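Local coordinates for uncharacterized protein (Vibrio parahaemolyticus, PDB 1ZBP), which is of unknown function but belongs to the ImpE family, joining an N-terminal array of helices to a C-terminal region rich in antiparallel strands, at residues W243-E247 with M248-I252. Residues are numbered along the deposited sequence; the frame is centred on the assembly and turned at random.
Sequences WLVGE and MALPI
Trp243 and Leu250 form a hydrogen-bonded antiparallel pair in which each backbone N–H meets the other's carbonyl. Trp243 N lies 2.6 Å from Leu250 O in a nearly straight bond (172°), and Leu250 N reaches Trp243 O at 2.7 Å. One hydrogen-bonded pair nearer the turn, the pattern repeats between Val245 and Met248, a selenomethionine here: Val245 N donates to Met248 O at 3.0 Å, while the return bond from Met248 N to Val245 O is weak and closes a type II' turn. With Gly246 and Glu247 at its corners, this is a textbook two-residue beta hairpin, the positive phi of Gly246 suiting the first corner. Between the bonded pairs, Leu244 faces Ala249, and the Ala249 CA–H adds a contact to Trp243 O, which thus receives both an amide and a weaker CH donor.

The side chains of Trp243, Val245, Met248 and Leu250 share one face. Here Val245 CG2 lies 3.5 Å from both CG and CE of Met248, whose chain, extended at chi2, bends at chi3 (-101°) to bring its terminal methyl back against the valine; Leu250 CB lies 4.0 Å from Val245 CG2. Farther along, Ile252 CD1 stands over one face of the indole, 3.6 Å from the centroid of the Trp243 six-membered ring, in a CH-pi contact. Ile252 CG1 is anti to its own backbone N (chi1 -162°), which carries CD1 over the ring, while indole NE1 makes a weak hydrogen bond to Asp147.

The hairpin forms one edge of the large antiparallel sheet, with strand 248-251 outermost within the chain, whereas strand 242-245 also pairs with strand 140-147: Leu244 bonds through its backbone to Arg146 and Gly246 to Asp144, and Phe142 and Val145 pack against Val245.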
loop_
_atom_site.group_PDB
_atom_site.type_symbol
_atom_site.label_atom_id
_atom_site.label_comp_id
_atom_site.label_asym_id
_atom_site.label_seq_id
_atom_site.Cartn_x
_atom_site.Cartn_y
_atom_site.Cartn_z
ATOM N N TRP A 243 2.512 5.012 11.650
ATOM C CA TRP A 243 1.194 5.017 12.284
ATOM C C TRP A 243 1.253 5.614 13.681
ATOM O O TRP A 243 2.267 5.531 14.371
ATOM C CB TRP A 243 0.628 3.580 12.408
ATOM C CG TRP A 243 0.061 2.979 11.141
ATOM C CD1 TRP A 243 0.105 3.516 9.893
ATOM C CD2 TRP A 243 -0.618 1.714 11.011
ATOM N NE1 TRP A 243 -0.503 2.674 8.990
ATOM C CE2 TRP A 243 -0.956 1.560 9.650
ATOM C CE3 TRP A 243 -0.973 0.695 11.915
ATOM C CZ2 TRP A 243 -1.627 0.441 9.162
ATOM C CZ3 TRP A 243 -1.645 -0.431 11.428
ATOM C CH2 TRP A 243 -1.964 -0.544 10.062
ATOM N N LEU A 244 0.144 6.207 14.090
ATOM C CA LEU A 244 0.031 6.783 15.416
ATOM C C LEU A 244 -0.613 5.695 16.280
ATOM O O LEU A 244 -1.785 5.378 16.098
ATOM C CB LEU A 244 -0.872 8.013 15.360
ATOM C CG LEU A 244 -1.016 8.830 16.643
ATOM C CD1 LEU A 244 0.358 9.385 17.065
ATOM C CD2 LEU A 244 -2.001 9.971 16.400
ATOM N N VAL A 245 0.150 5.106 17.196
ATOM C CA VAL A 245 -0.388 4.066 18.075
ATOM C C VAL A 245 -0.367 4.614 19.485
ATOM O O VAL A 245 0.695 4.752 20.097
ATOM C CB VAL A 245 0.452 2.757 18.047
ATOM C CG1 VAL A 245 0.231 2.009 16.756
ATOM C CG2 VAL A 245 1.918 3.079 18.197
ATOM N N GLY A 246 -1.544 4.933 20.005
ATOM C CA GLY A 246 -1.589 5.493 21.334
ATOM C C GLY A 246 -1.079 6.922 21.307
ATOM O O GLY A 246 -1.760 7.805 20.801
ATOM N N GLU A 247 0.130 7.137 21.819
ATOM C CA GLU A 247 0.736 8.468 21.904
ATOM C C GLU A 247 2.043 8.595 21.139
ATOM O O GLU A 247 2.633 9.669 21.101
ATOM C CB GLU A 247 0.995 8.820 23.378
ATOM C CG GLU A 247 -0.259 9.055 24.213
ATOM C CD GLU A 247 -0.812 10.455 24.036
ATOM O OE1 GLU A 247 -0.165 11.417 24.520
ATOM O OE2 GLU A 247 -1.888 10.598 23.408
HETATM N N MSE A 248 2.490 7.498 20.540
HETATM C CA MSE A 248 3.743 7.468 19.792
HETATM C C MSE A 248 3.539 7.272 18.282
HETATM O O MSE A 248 2.430 7.003 17.820
HETATM C CB MSE A 248 4.631 6.335 20.329
HETATM C CG MSE A 248 3.945 4.949 20.328
HETATM SE SE MSE A 248 5.075 3.378 20.728
HETATM C CE MSE A 248 5.350 2.702 18.929
ATOM N N ALA A 249 4.623 7.422 17.523
ATOM C CA ALA A 249 4.608 7.225 16.072
ATOM C C ALA A 249 5.363 5.914 15.833
ATOM O O ALA A 249 6.402 5.672 16.442
ATOM C CB ALA A 249 5.313 8.388 15.366
ATOM N N LEU A 250 4.835 5.062 14.963
ATOM C CA LEU A 250 5.473 3.776 14.687
ATOM C C LEU A 250 5.521 3.499 13.197
ATOM O O LEU A 250 4.504 3.567 12.518
ATOM C CB LEU A 250 4.707 2.633 15.370
ATOM C CG LEU A 250 5.194 1.201 15.083
ATOM C CD1 LEU A 250 6.447 0.928 15.919
ATOM C CD2 LEU A 250 4.106 0.172 15.413
ATOM N N PRO A 251 6.716 3.219 12.661
ATOM C CA PRO A 251 6.799 2.932 11.223
ATOM C C PRO A 251 6.148 1.574 10.966
ATOM O O PRO A 251 6.285 0.648 11.767
ATOM C CB PRO A 251 8.303 2.947 10.944
ATOM C CG PRO A 251 8.925 2.664 12.271
ATOM C CD PRO A 251 8.051 3.405 13.249
ATOM N N ILE A 252 5.427 1.452 9.860
ATOM C CA ILE A 252 4.730 0.210 9.567
ATOM C C ILE A 252 5.686 -0.983 9.561
ATOM O O ILE A 252 5.300 -2.083 9.956
ATOM C CB ILE A 252 3.948 0.316 8.229
ATOM C CG1 ILE A 252 2.895 -0.783 8.169
ATOM C CG2 ILE A 252 4.886 0.241 7.025
ATOM C CD1 ILE A 252 1.864 -0.660 9.244
#